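Local coordinates for protein succinyl-CoA:3-ketoacid-coenzyme A transferase subunit B (Helicobacter pylori, PDB 3RRL) that catalyses, as subunit B of the enzyme, the transfer of coenzyme A from succinyl-CoA to a 3-oxo acid, giving a 3-oxoacyl-CoA and succinate, at residues Ala4-Ala9 and Thr27-Glu32; Phe40-Gly45 and Ile63-Glu68; Asp94-Gly99 and His130-Val135; Leu109-Ile114 and Pro157-Gly162. All blocks are in the same frame, centred on the assembly; numbering follows the deposited sequence.

Interaction 1 (Ala4-Ala9 and Thr27-Glu32); sequences AIIKRA and TLVANE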
loop_
_atom_site.group_PDB
_atom_site.type_symbol
_atom_site.label_atom_id
_atom_site.label_comp_id
_atom_site.label_asym_id
_atom_site.label_seq_id
_atom_site.Cartn_x
_atom_site.Cartn_y
_atom_site.Cartn_z
ATOM N N ALA B 4 36.785 1.050 -17.862
ATOM C CA ALA B 4 37.134 2.174 -16.993
ATOM C C ALA B 4 35.893 2.785 -16.337
ATOM O O ALA B 4 35.953 3.282 -15.213
ATOM C CB ALA B 4 37.924 3.233 -17.767
ATOM N N ILE B 5 34.769 2.736 -17.043
ATOM C CA ILE B 5 33.515 3.257 -16.518
ATOM C C ILE B 5 33.013 2.387 -15.374
ATOM O O ILE B 5 32.683 2.874 -14.295
ATOM C CB ILE B 5 32.431 3.275 -17.611
ATOM C CG1 ILE B 5 32.852 4.178 -18.774
ATOM C CG2 ILE B 5 31.111 3.719 -17.034
ATOM C CD1 ILE B 5 31.881 4.168 -19.955
ATOM N N ILE B 6 32.958 1.087 -15.631
ATOM C CA ILE B 6 32.402 0.128 -14.694
ATOM C C ILE B 6 33.209 0.073 -13.407
ATOM O O ILE B 6 32.666 0.239 -12.311
ATOM C CB ILE B 6 32.310 -1.264 -15.341
ATOM C CG1 ILE B 6 31.177 -1.276 -16.366
ATOM C CG2 ILE B 6 32.093 -2.345 -14.283
ATOM C CD1 ILE B 6 31.295 -2.386 -17.388
ATOM N N LYS B 7 34.509 -0.144 -13.546
ATOM C CA LYS B 7 35.405 -0.179 -12.398
ATOM C C LYS B 7 35.387 1.107 -11.560
ATOM O O LYS B 7 35.536 1.050 -10.339
ATOM C CB LYS B 7 36.827 -0.544 -12.838
ATOM C CG LYS B 7 36.913 -1.999 -13.298
ATOM C CD LYS B 7 38.333 -2.484 -13.512
ATOM C CE LYS B 7 38.330 -3.958 -13.902
ATOM N NZ LYS B 7 39.695 -4.484 -14.194
ATOM N N ARG B 8 35.196 2.257 -12.201
ATOM C CA ARG B 8 35.127 3.515 -11.456
ATOM C C ARG B 8 33.779 3.616 -10.749
ATOM O O ARG B 8 33.696 4.062 -9.608
ATOM C CB ARG B 8 35.360 4.720 -12.375
ATOM C CG ARG B 8 35.209 6.074 -11.686
ATOM C CD ARG B 8 36.114 6.197 -10.457
ATOM N NE ARG B 8 35.872 7.439 -9.722
ATOM C CZ ARG B 8 34.880 7.608 -8.848
ATOM N NH1 ARG B 8 34.727 8.769 -8.233
ATOM N NH2 ARG B 8 34.039 6.618 -8.584
ATOM N N ALA B 9 32.728 3.172 -11.428
ATOM C CA ALA B 9 31.399 3.126 -10.827
ATOM C C ALA B 9 31.372 2.222 -9.596
ATOM O O ALA B 9 30.685 2.516 -8.615
ATOM C CB ALA B 9 30.374 2.656 -11.847
ATOM N N THR B 27 24.290 -2.953 -14.668
ATOM C CA THR B 27 24.241 -4.320 -14.167
ATOM C C THR B 27 25.648 -4.900 -14.060
ATOM O O THR B 27 25.934 -5.705 -13.185
ATOM C CB THR B 27 23.380 -5.223 -15.060
ATOM O OG1 THR B 27 23.881 -5.187 -16.401
ATOM C CG2 THR B 27 21.937 -4.747 -15.053
ATOM N N LEU B 28 26.533 -4.472 -14.948
ATOM C CA LEU B 28 27.898 -4.975 -14.944
ATOM C C LEU B 28 28.669 -4.616 -13.678
ATOM O O LEU B 28 29.645 -5.292 -13.332
ATOM C CB LEU B 28 28.642 -4.502 -16.189
ATOM C CG LEU B 28 28.131 -5.208 -17.447
ATOM C CD1 LEU B 28 29.001 -4.900 -18.652
ATOM C CD2 LEU B 28 28.045 -6.712 -17.203
ATOM N N VAL B 29 28.226 -3.568 -12.984
ATOM C CA VAL B 29 28.933 -3.099 -11.793
ATOM C C VAL B 29 28.918 -4.130 -10.668
ATOM O O VAL B 29 29.846 -4.189 -9.859
ATOM C CB VAL B 29 28.380 -1.738 -11.274
ATOM C CG1 VAL B 29 29.071 -1.342 -9.985
ATOM C CG2 VAL B 29 28.578 -0.646 -12.319
ATOM N N ALA B 30 27.868 -4.944 -10.621
ATOM C CA ALA B 30 27.758 -5.978 -9.598
ATOM C C ALA B 30 28.938 -6.944 -9.644
ATOM O O ALA B 30 29.370 -7.457 -8.616
ATOM C CB ALA B 30 26.456 -6.735 -9.751
ATOM N N ASN B 31 29.459 -7.188 -10.841
ATOM C CA ASN B 31 30.571 -8.120 -11.002
ATOM C C ASN B 31 31.886 -7.642 -10.380
ATOM O O ASN B 31 32.771 -8.446 -10.097
ATOM C CB ASN B 31 30.768 -8.463 -12.481
ATOM C CG ASN B 31 29.526 -9.079 -13.104
ATOM O OD1 ASN B 31 28.662 -9.606 -12.398
ATOM N ND2 ASN B 31 29.430 -9.015 -14.431
ATOM N N GLU B 32 32.005 -6.349 -10.151
ATOM C CA GLU B 32 33.211 -5.786 -9.580
ATOM C C GLU B 32 33.197 -5.759 -8.074
ATOM O O GLU B 32 34.152 -5.345 -7.446
ATOM C CB GLU B 32 33.418 -4.381 -10.109
ATOM C CG GLU B 32 33.401 -4.294 -11.613
ATOM C CD GLU B 32 34.501 -5.095 -12.255
ATOM O OE1 GLU B 32 35.544 -5.295 -11.617
ATOM O OE2 GLU B 32 34.326 -5.520 -13.404
#
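Ile-6 on the N-terminal helix 2-10 reaches across to Leu-28, Val-29 and Glu-32, and most of this contact is apolar. Its two branches do different jobs. CD1, at the end of the longer branch, sits 3.6 Å from Leu-28 CB and equally close to Leu-28 CD1, the two side chains crossing obliquely. CG2, set anti to the backbone N (CG1 has chi1 -73°), turns instead toward the later part of 27-32. There it lies 3.6 Å from Glu-32 CG, and it passes more loosely by Val-29, whose CA is 4.1 Å from Ile-6 CG2. One turn further along the helix Ala-9 adds its methyl, CB resting 3.8 Å from Val-29 CG2.

Lys-7 meets Glu-32 through its aliphatic chain. Beyond CG, Glu-32 bends at chi2 (-62°), which turns CD out of line with the chain; OE1 lies beside Lys-7, 3.8 Å from Lys-7 CE. The opposite charges stay apart, with Lys-7 NZ 5.0 Å from Glu-32 OE1; Lys-7 NZ makes its salt bridge with Glu-3 of its own helix.

Behind these residues, Ile-138 of strand 134-138 packs on both Ala-9 and Val-29, and Leu-25 touches Ile-6. The contact thus joins the N-terminal helix to the helically wound loop between strands 18-21 and 39-42, next to the central sheet. No hydrogen bond crosses between 4-9 and 27-32: the contact is mainly apolar, and the opposite charges at its border may add a longer-range attraction.

Interaction 2 (Phe40-Gly45 and Ile63-Glu68); sequences FQSENG and INAGKE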
loop_
_atom_site.group_PDB
_atom_site.type_symbol
_atom_site.label_atom_id
_atom_site.label_comp_id
_atom_site.label_asym_id
_atom_site.label_seq_id
_atom_site.Cartn_x
_atom_site.Cartn_y
_atom_site.Cartn_z
ATOM N N PHE B 40 21.234 -5.721 -3.286
ATOM C CA PHE B 40 20.715 -5.234 -4.550
ATOM C C PHE B 40 19.210 -5.423 -4.632
ATOM O O PHE B 40 18.685 -6.486 -4.301
ATOM C CB PHE B 40 21.427 -5.911 -5.722
ATOM C CG PHE B 40 22.890 -5.576 -5.805
ATOM C CD1 PHE B 40 23.301 -4.312 -6.198
ATOM C CD2 PHE B 40 23.855 -6.526 -5.479
ATOM C CE1 PHE B 40 24.648 -3.990 -6.269
ATOM C CE2 PHE B 40 25.205 -6.219 -5.548
ATOM C CZ PHE B 40 25.603 -4.946 -5.945
ATOM N N GLN B 41 18.517 -4.372 -5.059
ATOM C CA GLN B 41 17.067 -4.385 -5.147
ATOM C C GLN B 41 16.645 -4.570 -6.597
ATOM O O GLN B 41 17.240 -3.986 -7.496
ATOM C CB GLN B 41 16.502 -3.072 -4.605
ATOM C CG GLN B 41 15.019 -3.112 -4.257
ATOM C CD GLN B 41 14.140 -2.513 -5.331
ATOM O OE1 GLN B 41 14.565 -2.343 -6.475
ATOM N NE2 GLN B 41 12.897 -2.190 -4.968
ATOM N N SER B 42 15.629 -5.394 -6.822
ATOM C CA SER B 42 15.082 -5.576 -8.160
ATOM C C SER B 42 13.679 -5.000 -8.131
ATOM O O SER B 42 12.892 -5.323 -7.236
ATOM C CB SER B 42 15.059 -7.059 -8.532
ATOM O OG SER B 42 14.885 -7.247 -9.927
ATOM N N GLU B 43 13.373 -4.131 -9.088
ATOM C CA GLU B 43 12.145 -3.335 -9.029
ATOM C C GLU B 43 10.883 -4.179 -9.201
ATOM O O GLU B 43 9.766 -3.714 -8.959
ATOM C CB GLU B 43 12.185 -2.225 -10.078
ATOM C CG GLU B 43 12.163 -2.733 -11.499
ATOM C CD GLU B 43 12.929 -1.833 -12.450
ATOM O OE1 GLU B 43 13.616 -0.910 -11.964
ATOM O OE2 GLU B 43 12.847 -2.051 -13.678
ATOM N N ASN B 44 11.077 -5.432 -9.592
ATOM C CA ASN B 44 9.975 -6.343 -9.842
ATOM C C ASN B 44 9.537 -7.049 -8.561
ATOM O O ASN B 44 8.736 -7.988 -8.593
ATOM C CB ASN B 44 10.258 -7.313 -10.992
ATOM C CG ASN B 44 11.546 -8.082 -10.815
ATOM O OD1 ASN B 44 12.549 -7.548 -10.352
ATOM N ND2 ASN B 44 11.527 -9.350 -11.203
ATOM N N GLY B 45 10.045 -6.568 -7.428
ATOM C CA GLY B 45 9.609 -7.092 -6.145
ATOM C C GLY B 45 10.542 -7.974 -5.346
ATOM O O GLY B 45 10.099 -8.840 -4.598
ATOM N N ILE B 63 13.262 -13.820 -11.395
ATOM C CA ILE B 63 14.034 -13.096 -12.402
ATOM C C ILE B 63 14.392 -11.691 -11.942
ATOM O O ILE B 63 13.817 -11.172 -10.992
ATOM C CB ILE B 63 13.272 -12.982 -13.735
ATOM C CG1 ILE B 63 11.914 -12.311 -13.508
ATOM C CG2 ILE B 63 13.107 -14.359 -14.372
ATOM C CD1 ILE B 63 11.221 -11.877 -14.780
ATOM N N ASN B 64 15.353 -11.079 -12.619
ATOM C CA ASN B 64 15.688 -9.693 -12.348
ATOM C C ASN B 64 14.907 -8.802 -13.299
ATOM O O ASN B 64 14.110 -9.291 -14.101
ATOM C CB ASN B 64 17.197 -9.456 -12.470
ATOM C CG ASN B 64 17.740 -9.752 -13.868
ATOM O OD1 ASN B 64 16.990 -9.825 -14.848
ATOM N ND2 ASN B 64 19.055 -9.916 -13.960
ATOM N N ALA B 65 15.130 -7.498 -13.217
ATOM C CA ALA B 65 14.361 -6.561 -14.021
ATOM C C ALA B 65 14.570 -6.844 -15.493
ATOM O O ALA B 65 13.722 -6.504 -16.322
ATOM C CB ALA B 65 14.756 -5.136 -13.698
ATOM N N GLY B 66 15.705 -7.466 -15.813
ATOM C CA GLY B 66 16.072 -7.745 -17.189
ATOM C C GLY B 66 15.519 -9.066 -17.694
ATOM O O GLY B 66 15.936 -9.552 -18.741
ATOM N N LYS B 67 14.579 -9.643 -16.949
ATOM C CA LYS B 67 13.949 -10.916 -17.318
ATOM C C LYS B 67 14.948 -12.076 -17.351
ATOM O O LYS B 67 14.739 -13.066 -18.056
ATOM C CB LYS B 67 13.217 -10.812 -18.665
ATOM C CG LYS B 67 12.470 -9.502 -18.884
ATOM C CD LYS B 67 11.466 -9.227 -17.774
ATOM C CE LYS B 67 10.662 -7.951 -18.037
ATOM N NZ LYS B 67 11.455 -6.695 -17.851
ATOM N N GLU B 68 16.023 -11.952 -16.581
ATOM C CA GLU B 68 17.013 -13.018 -16.462
ATOM C C GLU B 68 16.746 -13.866 -15.223
ATOM O O GLU B 68 16.320 -13.348 -14.187
ATOM C CB GLU B 68 18.416 -12.430 -16.372
ATOM C CG GLU B 68 18.763 -11.492 -17.515
ATOM C CD GLU B 68 20.174 -10.935 -17.404
ATOM O OE1 GLU B 68 20.657 -10.757 -16.262
ATOM O OE2 GLU B 68 20.801 -10.679 -18.459
#
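The predicted active-site residue Glu-43 lies just past the end of strand 39-42, and here its loop packs against the turn that starts at Asn-64. Ala-65 is the residue it meets: OE2 of Glu-43 comes to 3.6 Å from Ala-65 CB, so the carboxylate borders on a methyl group on this side.

The polar link is made by the next residue. Asn-44 ND2 donates to Ile-63 O at 2.9 Å, nearly straight at the hydrogen (173°). The acceptor lies in the amide plane of Asn-44, but ND2 itself stands well above the carbonyl plane of Ile-63. Ser-42 OG lies implausibly close to Asn-44 OD1, which leaves the details of that bond doubtful. Ser-42 OG also reaches the turn directly, 3.5 Å from Asn-64 CA.

The 63-68 segment is tied up internally. A type I turn runs from Asn-64 to Lys-67, and Asn-64 OD1 receives Glu-68 N at 2.9 Å while Asn-64 ND2 gives to Glu-68 OE1, also at 2.9 Å. Lys-67 NZ folds back onto Ala-65 O, at 2.7 Å.

Around the contact, Ser-84 on helix 81-89 hydrogen-bonds to Glu-43 O, and Phe-85 of that helix touches the Glu-43 side chain. Ser-42 packs on Ile-49 of strand 46-49, while a polar side chain of a neighbouring chain bonds to Ile-63 N, which places the contact at a subunit boundary, at the end of strand 39-42, an inner strand of the central sheet.

Interaction 3 (Asp94-Gly99 and His130-Val135); sequences DLAILG and HGAKKV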
loop_
_atom_site.group_PDB
_atom_site.type_symbol
_atom_site.label_atom_id
_atom_site.label_comp_id
_atom_site.label_asym_id
_atom_site.label_seq_id
_atom_site.Cartn_x
_atom_site.Cartn_y
_atom_site.Cartn_z
ATOM N N ASP B 94 19.705 3.677 -1.297
ATOM C CA ASP B 94 20.847 4.579 -1.142
ATOM C C ASP B 94 21.421 4.993 -2.488
ATOM O O ASP B 94 21.882 6.115 -2.658
ATOM C CB ASP B 94 21.947 3.917 -0.308
ATOM C CG ASP B 94 21.495 3.587 1.099
ATOM O OD1 ASP B 94 21.015 4.504 1.804
ATOM O OD2 ASP B 94 21.609 2.406 1.492
ATOM N N LEU B 95 21.414 4.069 -3.441
ATOM C CA LEU B 95 22.084 4.313 -4.701
ATOM C C LEU B 95 21.364 3.696 -5.897
ATOM O O LEU B 95 21.060 2.507 -5.908
ATOM C CB LEU B 95 23.499 3.764 -4.602
ATOM C CG LEU B 95 24.422 4.002 -5.776
ATOM C CD1 LEU B 95 24.502 5.485 -6.045
ATOM C CD2 LEU B 95 25.778 3.434 -5.423
ATOM N N ALA B 96 21.124 4.508 -6.917
ATOM C CA ALA B 96 20.622 4.001 -8.181
ATOM C C ALA B 96 21.633 4.359 -9.254
ATOM O O ALA B 96 22.007 5.526 -9.401
ATOM C CB ALA B 96 19.270 4.594 -8.507
ATOM N N ILE B 97 22.091 3.345 -9.980
ATOM C CA ILE B 97 23.025 3.546 -11.070
ATOM C C ILE B 97 22.300 3.296 -12.375
ATOM O O ILE B 97 21.594 2.294 -12.520
ATOM C CB ILE B 97 24.237 2.621 -10.952
ATOM C CG1 ILE B 97 24.889 2.785 -9.572
ATOM C CG2 ILE B 97 25.238 2.931 -12.054
ATOM C CD1 ILE B 97 26.137 1.961 -9.386
ATOM N N LEU B 98 22.458 4.222 -13.316
ATOM C CA LEU B 98 21.692 4.194 -14.554
ATOM C C LEU B 98 22.572 4.494 -15.752
ATOM O O LEU B 98 23.601 5.171 -15.631
ATOM C CB LEU B 98 20.554 5.223 -14.512
ATOM C CG LEU B 98 19.410 5.086 -13.508
ATOM C CD1 LEU B 98 19.645 5.974 -12.300
ATOM C CD2 LEU B 98 18.099 5.464 -14.167
ATOM N N GLY B 99 22.165 3.986 -16.913
ATOM C CA GLY B 99 22.790 4.372 -18.163
ATOM C C GLY B 99 22.100 5.614 -18.684
ATOM O O GLY B 99 21.064 6.004 -18.157
ATOM N N HIS B 130 14.259 10.121 -9.064
ATOM C CA HIS B 130 13.775 10.949 -7.959
ATOM C C HIS B 130 13.979 10.351 -6.563
ATOM O O HIS B 130 14.354 11.062 -5.628
ATOM C CB HIS B 130 12.314 11.336 -8.167
ATOM C CG HIS B 130 12.108 12.300 -9.289
ATOM N ND1 HIS B 130 11.754 11.899 -10.558
ATOM C CD2 HIS B 130 12.227 13.647 -9.340
ATOM C CE1 HIS B 130 11.653 12.958 -11.342
ATOM N NE2 HIS B 130 11.936 14.032 -10.627
ATOM N N GLY B 131 13.728 9.053 -6.424
ATOM C CA GLY B 131 13.731 8.410 -5.115
ATOM C C GLY B 131 15.085 8.094 -4.496
ATOM O O GLY B 131 15.271 8.267 -3.291
ATOM N N ALA B 132 16.031 7.621 -5.307
ATOM C CA ALA B 132 17.329 7.179 -4.794
ATOM C C ALA B 132 18.042 8.310 -4.047
ATOM O O ALA B 132 18.022 9.448 -4.496
ATOM C CB ALA B 132 18.190 6.667 -5.937
ATOM N N LYS B 133 18.654 8.011 -2.902
ATOM C CA LYS B 133 19.387 9.048 -2.161
ATOM C C LYS B 133 20.520 9.630 -3.013
ATOM O O LYS B 133 20.811 10.829 -2.954
ATOM C CB LYS B 133 19.944 8.510 -0.839
ATOM C CG LYS B 133 18.870 8.107 0.168
ATOM C CD LYS B 133 19.490 7.504 1.423
ATOM C CE LYS B 133 18.539 6.524 2.094
ATOM N NZ LYS B 133 19.225 5.715 3.154
ATOM N N LYS B 134 21.164 8.774 -3.798
ATOM C CA LYS B 134 22.139 9.244 -4.768
ATOM C C LYS B 134 21.889 8.611 -6.130
ATOM O O LYS B 134 21.670 7.405 -6.239
ATOM C CB LYS B 134 23.567 8.956 -4.309
ATOM C CG LYS B 134 24.598 9.572 -5.220
ATOM C CD LYS B 134 26.014 9.279 -4.768
ATOM C CE LYS B 134 27.019 9.950 -5.700
ATOM N NZ LYS B 134 28.414 9.504 -5.439
ATOM N N VAL B 135 21.908 9.444 -7.164
ATOM C CA VAL B 135 21.704 8.988 -8.524
ATOM C C VAL B 135 22.994 9.143 -9.307
ATOM O O VAL B 135 23.484 10.253 -9.482
ATOM C CB VAL B 135 20.594 9.786 -9.217
ATOM C CG1 VAL B 135 20.533 9.433 -10.690
ATOM C CG2 VAL B 135 19.246 9.531 -8.537
#
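Asp-94 and Lys-133 form a salt bridge, Asp-94 OD1 to Lys-133 NZ, a short 2.5 Å, with the ammonium meeting the oxygen nearly along its C-O bond. The two side chains run side by side and point the same way. Lys-133 is extended beyond CG, and its CE also closes on Asp-94 OD1 at 3.2 Å. The second carboxylate oxygen, Asp-94 OD2, takes the backbone N of Tyr-18, so Asp-94 ties strand 18-21 and Lys-133 together.

The backbones follow. Lys-134 N donates to Asp-94 O at 3.0 Å, a bent bond (135° at the hydrogen) with the donor above the carbonyl plane. Ala-96 N then gives a much straighter bond to Lys-134 O, also 3.0 Å long. The two bonds bracket the parallel pair Leu-95/Lys-134; bonding between Ala-96 and Ile-136 carries the pairing on through Ala-96/Val-135.

On the face of Leu-95 and Lys-134 the two side chains also lie alongside. Leu-95 has CG anti to the backbone N (chi1 -176°), and its CD1 settles 4.0 Å from Lys-134 CB; the Lys-134 ammonium leads off to a salt bridge with Glu-12. On the other face, that of Ala-96 and Val-135, Ala-96 CB meets Ala-132 CB at 3.5 Å, a tight fit where the chain leaves helix 125-131. Further on, Leu-98 CD1 touches Val-135 CG1 at 3.9 Å, and Leu-98 is backed by Ala-125 and Val-129 of that helix.

Strand 95-98, helix 125-131 and the neighbouring parallel strand 134-138 make a beta-alpha-beta crossover, here with a long insertion before the helix, in keeping with the Rossmann-like alpha/beta core of CoA transferases.

Interaction 4 (Leu109-Ile114 and Pro157-Gly162); sequences LANWMI and PLTGKG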
loop_
_atom_site.group_PDB
_atom_site.type_symbol
_atom_site.label_atom_id
_atom_site.label_comp_id
_atom_site.label_asym_id
_atom_site.label_seq_id
_atom_site.Cartn_x
_atom_site.Cartn_y
_atom_site.Cartn_z
ATOM N N LEU B 109 18.552 14.175 -17.373
ATOM C CA LEU B 109 18.871 12.872 -17.945
ATOM C C LEU B 109 17.883 12.399 -19.000
ATOM O O LEU B 109 16.689 12.474 -18.813
ATOM C CB LEU B 109 19.010 11.814 -16.851
ATOM C CG LEU B 109 18.999 10.361 -17.317
ATOM C CD1 LEU B 109 20.300 9.949 -17.974
ATOM C CD2 LEU B 109 18.653 9.427 -16.211
ATOM N N ALA B 110 18.396 11.916 -20.120
ATOM C CA ALA B 110 17.541 11.305 -21.117
ATOM C C ALA B 110 17.992 9.876 -21.341
ATOM O O ALA B 110 19.066 9.646 -21.860
ATOM C CB ALA B 110 17.594 12.076 -22.401
ATOM N N ASN B 111 17.178 8.911 -20.932
ATOM C CA ASN B 111 17.504 7.512 -21.173
ATOM C C ASN B 111 16.383 6.573 -21.613
ATOM O O ASN B 111 16.587 5.380 -21.675
ATOM C CB ASN B 111 18.301 6.915 -20.014
ATOM C CG ASN B 111 17.436 6.479 -18.866
ATOM O OD1 ASN B 111 16.289 6.860 -18.756
ATOM N ND2 ASN B 111 17.994 5.675 -17.998
ATOM N N TRP B 112 15.202 7.088 -21.900
ATOM C CA TRP B 112 14.118 6.192 -22.270
ATOM C C TRP B 112 13.610 6.235 -23.705
ATOM O O TRP B 112 12.989 5.292 -24.162
ATOM C CB TRP B 112 12.941 6.382 -21.326
ATOM C CG TRP B 112 12.246 7.674 -21.476
ATOM C CD1 TRP B 112 12.655 8.865 -21.012
ATOM C CD2 TRP B 112 10.999 7.901 -22.118
ATOM N NE1 TRP B 112 11.755 9.831 -21.326
ATOM C CE2 TRP B 112 10.718 9.260 -22.003
ATOM C CE3 TRP B 112 10.090 7.082 -22.782
ATOM C CZ2 TRP B 112 9.575 9.824 -22.522
ATOM C CZ3 TRP B 112 8.963 7.646 -23.302
ATOM C CH2 TRP B 112 8.712 8.999 -23.173
HETATM N N MSE B 113 13.840 7.327 -24.407
HETATM C CA MSE B 113 13.290 7.438 -25.736
HETATM C C MSE B 113 14.127 8.176 -26.780
HETATM O O MSE B 113 14.696 9.218 -26.509
HETATM C CB MSE B 113 11.926 8.108 -25.614
HETATM C CG MSE B 113 11.366 8.657 -26.882
HETATM SE SE MSE B 113 9.611 9.382 -26.572
HETATM C CE MSE B 113 8.578 7.874 -27.188
ATOM N N ILE B 114 14.145 7.635 -27.989
ATOM C CA ILE B 114 14.625 8.340 -29.174
ATOM C C ILE B 114 13.478 8.431 -30.177
ATOM O O ILE B 114 13.028 7.405 -30.690
ATOM C CB ILE B 114 15.806 7.611 -29.827
ATOM C CG1 ILE B 114 16.933 7.402 -28.812
ATOM C CG2 ILE B 114 16.315 8.397 -31.031
ATOM C CD1 ILE B 114 18.061 6.515 -29.325
ATOM N N PRO B 157 13.990 13.293 -25.244
ATOM C CA PRO B 157 12.992 13.402 -24.173
ATOM C C PRO B 157 13.615 13.071 -22.823
ATOM O O PRO B 157 14.347 12.080 -22.709
ATOM C CB PRO B 157 11.955 12.342 -24.553
ATOM C CG PRO B 157 12.074 12.241 -26.055
ATOM C CD PRO B 157 13.540 12.411 -26.337
ATOM N N LEU B 158 13.323 13.895 -21.819
ATOM C CA LEU B 158 13.912 13.732 -20.495
ATOM C C LEU B 158 13.374 12.552 -19.695
ATOM O O LEU B 158 12.166 12.289 -19.671
ATOM C CB LEU B 158 13.728 14.999 -19.670
ATOM C CG LEU B 158 14.524 16.222 -20.102
ATOM C CD1 LEU B 158 14.657 17.155 -18.907
ATOM C CD2 LEU B 158 15.888 15.811 -20.626
ATOM N N THR B 159 14.283 11.840 -19.040
ATOM C CA THR B 159 13.891 10.897 -17.998
ATOM C C THR B 159 13.628 11.651 -16.694
ATOM O O THR B 159 12.746 11.286 -15.917
ATOM C CB THR B 159 14.973 9.863 -17.755
ATOM O OG1 THR B 159 15.248 9.178 -18.981
ATOM C CG2 THR B 159 14.523 8.874 -16.712
ATOM N N GLY B 160 14.409 12.701 -16.460
ATOM C CA GLY B 160 14.220 13.542 -15.294
ATOM C C GLY B 160 15.009 14.834 -15.404
ATOM O O GLY B 160 16.022 14.894 -16.102
ATOM N N LYS B 161 14.550 15.862 -14.696
ATOM C CA LYS B 161 15.184 17.175 -14.725
ATOM C C LYS B 161 15.975 17.409 -13.436
ATOM O O LYS B 161 15.431 17.281 -12.338
ATOM C CB LYS B 161 14.105 18.245 -14.907
ATOM C CG LYS B 161 14.606 19.618 -15.296
ATOM C CD LYS B 161 13.461 20.478 -15.825
ATOM C CE LYS B 161 13.817 21.967 -15.805
ATOM N NZ LYS B 161 15.159 22.267 -16.397
ATOM N N GLY B 162 17.261 17.721 -13.571
ATOM C CA GLY B 162 18.125 17.997 -12.429
ATOM C C GLY B 162 18.172 16.851 -11.428
ATOM O O GLY B 162 18.143 17.063 -10.214
#
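Thr-159 OG1 is gripped twice by Asn-111: the backbone N of Asn-111 donates to it at 2.8 Å, and it donates in turn to Asn-111 OD1 at 2.6 Å. Its hydroxyl is thereby both acceptor and donor to one residue. The torsion chi1 of Thr-159 is -57°, which sets OG1 beside its own backbone N and leaves CG2 near Asn-111 OD1 as well. The same oxygen lies at the edge of the Trp-112 ring, near its plane and close to CD1.

Next along the chain Trp-112 NE1 bonds to Leu-158 O at 3.0 Å. The donor stands well above that carbonyl's plane, 66° out of it, and the acceptor is slightly tilted from the indole plane.

Between Leu-109 and Gly-160 the backbones pair as an antiparallel hydrogen-bonded pair: Leu-109 N reaches Gly-160 O at 2.9 Å. Leu-109 O faces both Thr-159 N and Gly-160 N, the latter at 3.3 Å on a lone pair in the carbonyl plane, so Thr-159 and Gly-160 together form a classic beta bulge opposite Leu-109. This joins the loop 157-162 to strand 109-114 of the small four-stranded sheet, in which strand 102-104 is a neighbour of 109-114.

Pro-157 supplies the apolar part. Its side chain crosses those of Trp-112 and selenomethionine Met-113 at about a right angle, with Pro-157 CB 4.0 Å from Trp-112 CZ2 and Pro-157 CG 3.7 Å from Met-113 CG. Met-126 of helix 125-131 touches both Trp-112 and Thr-159, and Leu-158 packs on the backbone of a neighbouring chain.

In the fold
Interactions 1, 2 and 3 are met in series along the chain, whereas the segments of interactions 3 and 4 alternate. Interactions 2 and 3 both reach the ten-stranded mixed sheet, through strands 39-42, 95-98 and 134-138, with centres about 16 Å apart; interaction 1 packs beside it and touches interaction 2 where Ala-30 meets Phe-40. Interaction 4 belongs to the small four-stranded sheet, its centre about 14 Å from that of interaction 3; a probable hydrogen bond from Asn-111 ND2 to Gly-99 O connects them. Interactions 3 and 4 thus approach the predicted active-site Glu-43 of interaction 2, the side chains of Leu-98 and Asn-111 lying about 8 and 10 Å from its own, while interaction 1 stays away from it.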